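Local coordinates for protein SPD1 nuclease (Streptococcus pyogenes, PDB 2XGR) that probably cuts DNA as an extracellular, metal-dependent endonuclease of the His-Me finger superfamily, at residues W178-V183 and E198-G203. Sequence-based numbering, arbitrary orientation. Where two conformers were deposited one is given.
Sequences WLDYKV and ELQYVG
Tyr-181 and Tyr-201 are paired across the strands, as a non-hydrogen-bonded pair of an antiparallel beta hairpin, strands 178-186 and 196-204, in the central sheet of this His-Me finger nuclease. Two hydrogen-bonded pairs, Asp-180 with Val-202 and Lys-182 with Gln-200, flank them; the bond from Asp-180 N to Val-202 O is 2.9 Å and almost straight (172° at the hydrogen). The side chain of Tyr-181 leans toward strand 196-204 and lies beside Leu-199, pointing the same way. Its CB lies 4.2 Å from Gln-200 O, and chi1 of 173° sets CG anti to the backbone N, beside the carbonyl carbon. With chi2 at 44°, CD1 comes within 3.5 Å of Gln-200 O, which sits near the plane of the ring and at its edge, while Tyr-201 CB approaches obliquely. Further out, CE1 packs on Leu-199 CB at 4.1 Å. The hydroxyl OH, beside Leu-199 CD2, hydrogen-bonds to Glu-164 of helix 160-173, the helix that packs against Leu-179 and Leu-199 on this face. Leu-179 CD1 extends the apolar row, 3.9 Å from Tyr-201 CB. On the other face, polar groups are joined through water. Asp-180 OD2 is held by Gln-79 and the Leu-54 amide, and Gln-200 NE2 also bonds to Lys-52 O. Between these two side chains one water accepts from Gln-200 NE2 at 2.8 Å and donates to Asp-180 OD1 at 2.7 Å.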
ATOM      1  N   TRP A 178      10.481  -8.109  -8.875  1.00  9.02           N
ATOM      2  CA  TRP A 178       9.593  -6.928  -8.916  1.00  8.74           C
ATOM      3  C   TRP A 178       8.518  -7.097  -7.873  1.00  8.01           C
ATOM      4  O   TRP A 178       8.133  -8.218  -7.561  1.00  7.55           O
ATOM      5  CB  TRP A 178       8.865  -6.880 -10.249  1.00  7.79           C
ATOM      6  CG  TRP A 178       9.826  -6.690 -11.403  1.00 11.42           C
ATOM      7  CD1 TRP A 178      10.611  -7.653 -12.013  1.00 11.89           C
ATOM      8  CD2 TRP A 178      10.107  -5.449 -12.067  1.00 10.43           C
ATOM      9  NE1 TRP A 178      11.409  -7.051 -13.015  1.00 11.28           N
ATOM     10  CE2 TRP A 178      11.111  -5.707 -13.052  1.00 10.90           C
ATOM     11  CE3 TRP A 178       9.650  -4.120 -11.883  1.00  7.95           C
ATOM     12  CZ2 TRP A 178      11.611  -4.689 -13.882  1.00 12.05           C
ATOM     13  CZ3 TRP A 178      10.124  -3.130 -12.742  1.00 11.16           C
ATOM     14  CH2 TRP A 178      11.121  -3.412 -13.697  1.00 12.26           C
ATOM     15  N   LEU A 179       8.063  -5.977  -7.342  1.00  6.89           N
ATOM     16  CA  LEU A 179       6.859  -5.939  -6.494  1.00  6.84           C
ATOM     17  C   LEU A 179       5.751  -5.298  -7.298  1.00  6.58           C
ATOM     18  O   LEU A 179       5.936  -4.185  -7.864  1.00  5.82           O
ATOM     19  CB  LEU A 179       7.188  -5.078  -5.281  1.00  6.87           C
ATOM     20  CG  LEU A 179       5.935  -4.710  -4.423  1.00  7.78           C
ATOM     21  CD1 LEU A 179       5.236  -6.004  -3.828  1.00  7.14           C
ATOM     22  CD2 LEU A 179       6.330  -3.706  -3.291  1.00  6.47           C
ATOM     23  N   ASP A 180       4.585  -5.952  -7.347  1.00  7.20           N
ATOM     24  CA  ASP A 180       3.410  -5.306  -7.910  1.00  7.23           C
ATOM     25  C   ASP A 180       2.557  -5.001  -6.690  1.00  7.39           C
ATOM     26  O   ASP A 180       2.170  -5.903  -5.919  1.00  6.07           O
ATOM     27  CB  ASP A 180       2.686  -6.279  -8.889  1.00  5.49           C
ATOM     28  CG  ASP A 180       1.417  -5.673  -9.482  1.00  7.72           C
ATOM     29  OD1 ASP A 180       0.444  -5.489  -8.747  1.00  7.95           O
ATOM     30  OD2 ASP A 180       1.456  -5.312 -10.695  1.00 10.21           O
ATOM     31  N   TYR A 181       2.176  -3.727  -6.524  1.00  5.37           N
ATOM     32  CA  TYR A 181       1.544  -3.337  -5.295  1.00  5.66           C
ATOM     33  C   TYR A 181       0.457  -2.295  -5.603  1.00  5.77           C
ATOM     34  O   TYR A 181       0.730  -1.249  -6.205  1.00  6.76           O
ATOM     35  CB  TYR A 181       2.657  -2.722  -4.372  1.00  5.97           C
ATOM     36  CG  TYR A 181       2.202  -2.073  -3.065  1.00  4.67           C
ATOM     37  CD1 TYR A 181       1.233  -2.675  -2.215  1.00  4.45           C
ATOM     38  CD2 TYR A 181       2.710  -0.843  -2.672  1.00  7.47           C
ATOM     39  CE1 TYR A 181       0.845  -2.049  -1.000  1.00  5.13           C
ATOM     40  CE2 TYR A 181       2.308  -0.193  -1.463  1.00  5.63           C
ATOM     41  CZ  TYR A 181       1.385  -0.831  -0.639  1.00  4.50           C
ATOM     42  OH  TYR A 181       1.055  -0.224   0.546  1.00  6.77           O
ATOM     43  N   LYS A 182      -0.782  -2.597  -5.195  1.00  7.28           N
ATOM     44  CA  LYS A 182      -1.914  -1.717  -5.501  1.00  6.84           C
ATOM     45  C   LYS A 182      -2.557  -1.349  -4.175  1.00  7.90           C
ATOM     46  O   LYS A 182      -2.774  -2.236  -3.325  1.00  6.76           O
ATOM     47  CB  LYS A 182      -2.922  -2.485  -6.387  1.00  6.03           C
ATOM     48  CG  LYS A 182      -4.034  -1.512  -6.852  1.00  8.53           C
ATOM     49  CD  LYS A 182      -5.140  -2.289  -7.650  1.00 11.35           C
ATOM     50  CE  LYS A 182      -6.187  -1.309  -8.172  1.00 14.73           C
ATOM     51  NZ  LYS A 182      -7.203  -2.166  -8.909  1.00 16.94           N
ATOM     52  N   VAL A 183      -2.828  -0.056  -3.982  1.00  6.47           N
ATOM     53  CA  VAL A 183      -3.504   0.418  -2.774  1.00  6.29           C
ATOM     54  C   VAL A 183      -4.817   1.075  -3.209  1.00  5.81           C
ATOM     55  O   VAL A 183      -4.849   2.005  -4.025  1.00  5.86           O
ATOM     56  CB  VAL A 183      -2.590   1.412  -1.975  1.00  8.13           C
ATOM     57  CG1 VAL A 183      -3.353   1.905  -0.702  1.00  7.52           C
ATOM     58  CG2 VAL A 183      -1.246   0.672  -1.618  1.00  8.75           C
ATOM     59  N   GLU A 198      -7.367  -1.071   0.990  0.50  6.73           N
ATOM     60  CA  GLU A 198      -6.983  -2.422   0.577  0.50  6.53           C
ATOM     61  C   GLU A 198      -5.553  -2.389   0.037  0.50  5.25           C
ATOM     62  O   GLU A 198      -5.316  -1.666  -0.946  0.50  5.37           O
ATOM     63  CB  GLU A 198      -7.881  -2.842  -0.597  0.50  7.04           C
ATOM     64  CG  GLU A 198      -7.599  -4.226  -1.083  0.50 10.96           C
ATOM     65  CD  GLU A 198      -8.280  -4.578  -2.405  0.50 14.00           C
ATOM     66  OE1 GLU A 198      -9.356  -5.214  -2.322  0.50 17.00           O
ATOM     67  OE2 GLU A 198      -7.724  -4.309  -3.513  0.50  2.85           O
ATOM     68  N   LEU A 199      -4.617  -3.156   0.635  1.00  5.14           N
ATOM     69  CA  LEU A 199      -3.300  -3.298   0.113  1.00  4.08           C
ATOM     70  C   LEU A 199      -3.229  -4.629  -0.608  1.00  6.59           C
ATOM     71  O   LEU A 199      -3.504  -5.654  -0.007  1.00  9.27           O
ATOM     72  CB  LEU A 199      -2.279  -3.386   1.311  1.00  2.76           C
ATOM     73  CG  LEU A 199      -2.018  -2.056   2.054  1.00  7.47           C
ATOM     74  CD1 LEU A 199      -3.245  -1.635   2.925  1.00 10.58           C
ATOM     75  CD2 LEU A 199      -0.781  -2.228   2.961  1.00  7.89           C
ATOM     76  N   GLN A 200      -2.726  -4.642  -1.848  1.00  5.72           N
ATOM     77  CA  GLN A 200      -2.681  -5.873  -2.662  1.00  5.68           C
ATOM     78  C   GLN A 200      -1.261  -6.041  -3.204  1.00  7.77           C
ATOM     79  O   GLN A 200      -0.709  -5.114  -3.816  1.00  6.65           O
ATOM     80  CB  GLN A 200      -3.624  -5.730  -3.898  1.00  6.88           C
ATOM     81  CG  GLN A 200      -3.623  -6.960  -4.769  1.00  5.69           C
ATOM     82  CD  GLN A 200      -4.320  -6.659  -6.054  1.00  7.58           C
ATOM     83  OE1 GLN A 200      -5.558  -6.621  -6.090  1.00  9.81           O
ATOM     84  NE2 GLN A 200      -3.537  -6.259  -7.087  1.00  6.88           N
ATOM     85  N   TYR A 201      -0.622  -7.169  -2.925  1.00  6.12           N
ATOM     86  CA  TYR A 201       0.763  -7.277  -3.350  1.00  4.08           C
ATOM     87  C   TYR A 201       1.139  -8.690  -3.766  1.00  5.93           C
ATOM     88  O   TYR A 201       0.597  -9.696  -3.247  1.00  7.02           O
ATOM     89  CB  TYR A 201       1.757  -6.776  -2.236  1.00  4.70           C
ATOM     90  CG  TYR A 201       1.464  -7.332  -0.862  1.00  5.39           C
ATOM     91  CD1 TYR A 201       1.968  -8.570  -0.456  1.00  7.66           C
ATOM     92  CD2 TYR A 201       0.657  -6.606   0.039  1.00  6.37           C
ATOM     93  CE1 TYR A 201       1.739  -9.046   0.883  1.00  6.37           C
ATOM     94  CE2 TYR A 201       0.426  -7.128   1.363  1.00  6.11           C
ATOM     95  CZ  TYR A 201       1.011  -8.312   1.757  1.00  8.77           C
ATOM     96  OH  TYR A 201       0.745  -8.766   3.043  1.00  9.36           O
ATOM     97  N   VAL A 202       2.071  -8.752  -4.710  1.00  4.60           N
ATOM     98  CA  VAL A 202       2.626 -10.054  -5.136  1.00  6.24           C
ATOM     99  C   VAL A 202       3.975  -9.734  -5.750  1.00  7.44           C
ATOM    100  O   VAL A 202       4.186  -8.573  -6.196  1.00  8.35           O
ATOM    101  CB  VAL A 202       1.727 -10.743  -6.119  1.00  5.97           C
ATOM    102  CG1 VAL A 202       1.664  -9.920  -7.460  1.00  6.31           C
ATOM    103  CG2 VAL A 202       2.187 -12.253  -6.428  1.00  6.95           C
ATOM    104  N   GLY A 203       4.890 -10.708  -5.751  1.00  7.45           N
ATOM    105  CA  GLY A 203       6.216 -10.481  -6.381  1.00  8.38           C
ATOM    106  C   GLY A 203       6.194 -11.092  -7.792  1.00  9.67           C
ATOM    107  O   GLY A 203       5.304 -11.903  -8.128  1.00  9.63           O
TER
HETATM  108  O   HOH W   1      -0.832  -6.377  -6.505  1.00  9.37           O
HETATM  109  O   HOH W   2      -8.617  -2.750  -6.091  1.00 28.69           O